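Local coordinates for flagellar basal body protein (Helicobacter pylori, PDB 5NPY) that probably builds part of the flagellar hook, the curved segment that links the flagellar rod to the filament, at residues 399-404 against 414-419. Numbering follows the deposited sequence.
With 144 (tris-hydroxymethyl-methyl-ammonium), chain B.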
loop_
_atom_site.group_PDB
_atom_site.type_symbol
_atom_site.label_atom_id
_atom_site.label_comp_id
_atom_site.label_asym_id
_atom_site.label_seq_id
_atom_site.Cartn_x
_atom_site.Cartn_y
_atom_site.Cartn_z
ATOM N N GLU A 399 10.484 12.798 8.401
ATOM C CA GLU A 399 11.374 12.539 7.269
ATOM C C GLU A 399 11.552 11.038 7.094
ATOM O O GLU A 399 11.957 10.339 8.041
ATOM C CB GLU A 399 12.744 13.203 7.436
ATOM C CG GLU A 399 12.646 14.698 7.576
ATOM C CD GLU A 399 13.933 15.408 7.252
ATOM O OE1 GLU A 399 14.739 14.856 6.477
ATOM O OE2 GLU A 399 14.124 16.524 7.767
ATOM N N VAL A 400 11.307 10.563 5.867
ATOM C CA VAL A 400 11.243 9.137 5.547
ATOM C C VAL A 400 12.420 8.730 4.653
ATOM O O VAL A 400 12.639 9.312 3.582
ATOM C CB VAL A 400 9.905 8.794 4.871
ATOM C CG1 VAL A 400 9.818 7.301 4.615
ATOM C CG2 VAL A 400 8.662 9.392 5.678
ATOM N N LYS A 401 13.123 7.678 5.059
ATOM C CA LYS A 401 14.283 7.120 4.367
ATOM C C LYS A 401 13.864 5.777 3.778
ATOM O O LYS A 401 13.607 4.834 4.531
ATOM C CB LYS A 401 15.428 6.971 5.375
ATOM C CG LYS A 401 16.543 5.987 5.051
ATOM C CD LYS A 401 17.445 5.780 6.283
ATOM C CE LYS A 401 18.878 5.467 5.862
ATOM N NZ LYS A 401 19.840 5.635 6.980
ATOM N N SER A 402 13.775 5.681 2.443
ATOM C CA SER A 402 13.266 4.478 1.791
ATOM C C SER A 402 14.306 3.834 0.866
ATOM O O SER A 402 15.057 4.529 0.167
ATOM C CB SER A 402 11.996 4.769 0.988
ATOM O OG SER A 402 10.995 5.408 1.766
ATOM N N TYR A 403 14.302 2.497 0.830
ATOM C CA TYR A 403 15.257 1.707 0.054
ATOM C C TYR A 403 14.707 0.292 -0.073
ATOM O O TYR A 403 13.709 -0.068 0.565
ATOM C CB TYR A 403 16.645 1.700 0.708
ATOM C CG TYR A 403 16.576 1.365 2.188
ATOM C CD1 TYR A 403 16.682 0.046 2.627
ATOM C CD2 TYR A 403 16.368 2.361 3.146
ATOM C CE1 TYR A 403 16.597 -0.274 3.981
ATOM C CE2 TYR A 403 16.265 2.036 4.511
ATOM C CZ TYR A 403 16.387 0.708 4.908
ATOM O OH TYR A 403 16.302 0.353 6.226
ATOM N N ILE A 404 15.384 -0.512 -0.899
ATOM C CA ILE A 404 14.982 -1.880 -1.219
ATOM C C ILE A 404 16.082 -2.835 -0.772
ATOM O O ILE A 404 17.247 -2.671 -1.153
ATOM C CB ILE A 404 14.709 -2.045 -2.723
ATOM C CG1 ILE A 404 13.553 -1.151 -3.151
ATOM C CG2 ILE A 404 14.421 -3.502 -3.047
ATOM C CD1 ILE A 404 13.297 -1.195 -4.638
ATOM N N ASN A 414 20.325 -0.729 -3.012
ATOM C CA ASN A 414 19.853 0.611 -3.301
ATOM C C ASN A 414 20.586 1.618 -2.435
ATOM O O ASN A 414 21.024 1.294 -1.330
ATOM C CB ASN A 414 18.344 0.696 -2.982
ATOM C CG ASN A 414 17.512 1.060 -4.168
ATOM O OD1 ASN A 414 17.986 1.081 -5.303
ATOM N ND2 ASN A 414 16.256 1.348 -3.917
ATOM N N ASP A 415 20.692 2.882 -2.943
ATOM C CA ASP A 415 20.941 3.884 -1.916
ATOM C C ASP A 415 19.608 4.383 -1.362
ATOM O O ASP A 415 18.578 4.297 -2.035
ATOM C CB ASP A 415 21.736 5.063 -2.484
ATOM C CG ASP A 415 23.250 4.895 -2.339
ATOM O OD1 ASP A 415 23.733 3.739 -2.297
ATOM O OD2 ASP A 415 23.951 5.937 -2.272
ATOM N N PRO A 416 19.562 4.884 -0.136
ATOM C CA PRO A 416 18.283 5.392 0.389
ATOM C C PRO A 416 17.819 6.657 -0.328
ATOM O O PRO A 416 18.625 7.499 -0.730
ATOM C CB PRO A 416 18.579 5.660 1.872
ATOM C CG PRO A 416 20.101 5.666 1.983
ATOM C CD PRO A 416 20.582 4.728 0.914
ATOM N N THR A 417 16.496 6.766 -0.491
ATOM C CA THR A 417 15.824 7.947 -1.022
ATOM C C THR A 417 15.032 8.628 0.099
ATOM O O THR A 417 14.144 8.011 0.708
ATOM C CB THR A 417 14.883 7.583 -2.171
ATOM O OG1 THR A 417 15.581 6.812 -3.161
ATOM C CG2 THR A 417 14.326 8.865 -2.816
ATOM N N TRP A 418 15.327 9.903 0.340
ATOM C CA TRP A 418 14.711 10.664 1.420
ATOM C C TRP A 418 13.543 11.487 0.898
ATOM O O TRP A 418 13.610 12.081 -0.178
ATOM C CB TRP A 418 15.725 11.580 2.121
ATOM C CG TRP A 418 16.694 10.827 2.972
ATOM C CD1 TRP A 418 17.844 10.258 2.558
ATOM C CD2 TRP A 418 16.580 10.517 4.376
ATOM N NE1 TRP A 418 18.471 9.632 3.591
ATOM C CE2 TRP A 418 17.719 9.767 4.725
ATOM C CE3 TRP A 418 15.644 10.819 5.368
ATOM C CZ2 TRP A 418 17.955 9.305 6.027
ATOM C CZ3 TRP A 418 15.873 10.355 6.664
ATOM C CH2 TRP A 418 17.019 9.611 6.979
ATOM N N GLU A 419 12.469 11.513 1.676
ATOM C CA GLU A 419 11.264 12.240 1.330
ATOM C C GLU A 419 10.705 12.835 2.615
ATOM O O GLU A 419 10.784 12.209 3.680
ATOM C CB GLU A 419 10.272 11.292 0.646
ATOM C CG GLU A 419 9.083 11.949 0.022
ATOM C CD GLU A 419 9.495 12.907 -1.079
ATOM O OE1 GLU A 419 10.316 12.511 -1.942
ATOM O OE2 GLU A 419 9.026 14.067 -1.049
HETATM C C1 144 B . 11.430 21.271 7.545
HETATM N N 144 B . 11.628 20.102 8.402
HETATM C C2 144 B . 12.693 20.374 9.368
HETATM O O2 144 B . 13.989 20.236 8.838
HETATM C C3 144 B . 11.998 18.944 7.596
HETATM O O3 144 B . 11.766 17.750 8.308
HETATM C C4 144 B . 10.429 19.730 9.173
HETATM O O4 144 B . 9.280 20.541 9.078
HETATM O O HOH W 1 11.325 8.009 1.325
HETATM O O HOH W 2 16.084 4.254 -2.782
#
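Ser402 O takes three contacts from the partner strand and its water: the N-H of Thr417 at 2.7 Å, almost straight at 175° and in the carbonyl plane, a longer bond from a bound water, and the CA-H of Pro416. This is the antiparallel beta hairpin of strands 396-406 and 411-423. Ser402 N answers to Thr417 O, and the next hydrogen-bonded pair is Val400 with Glu419, where Val400 N reaches Glu419 O at 2.8 Å. The water on Ser402 O also donates to Asp415 O and accepts from Thr417 OG1, bridging the strands where 414-416 leaves regular pairing. A second water gives a hydrogen to Thr417 O and bonds Ser402 OG, which also pairs with Ser375 OG of strand 370-381, the neighbour on the other edge of 396-406.

Between the two hydrogen-bonded pairs, Lys401 faces Trp418. Lys401 CB sits 3.4 Å from the centroid of the six-membered ring and only 9° off its normal, a CH-pi contact. Lys401 CG is anti to the backbone N (chi1 159°), which sets it 3.8 Å from Pro416 CB; the extended chain beyond it keeps CD near Trp418 CZ2. Arg223 makes a cation-pi contact with the indole. At the start of 399-404, Glu399 OE2 accepts a 2.7 Å hydrogen bond from O3 of the bound tris-hydroxymethyl-methyl-ammonium, which Thr380 OG1 also holds.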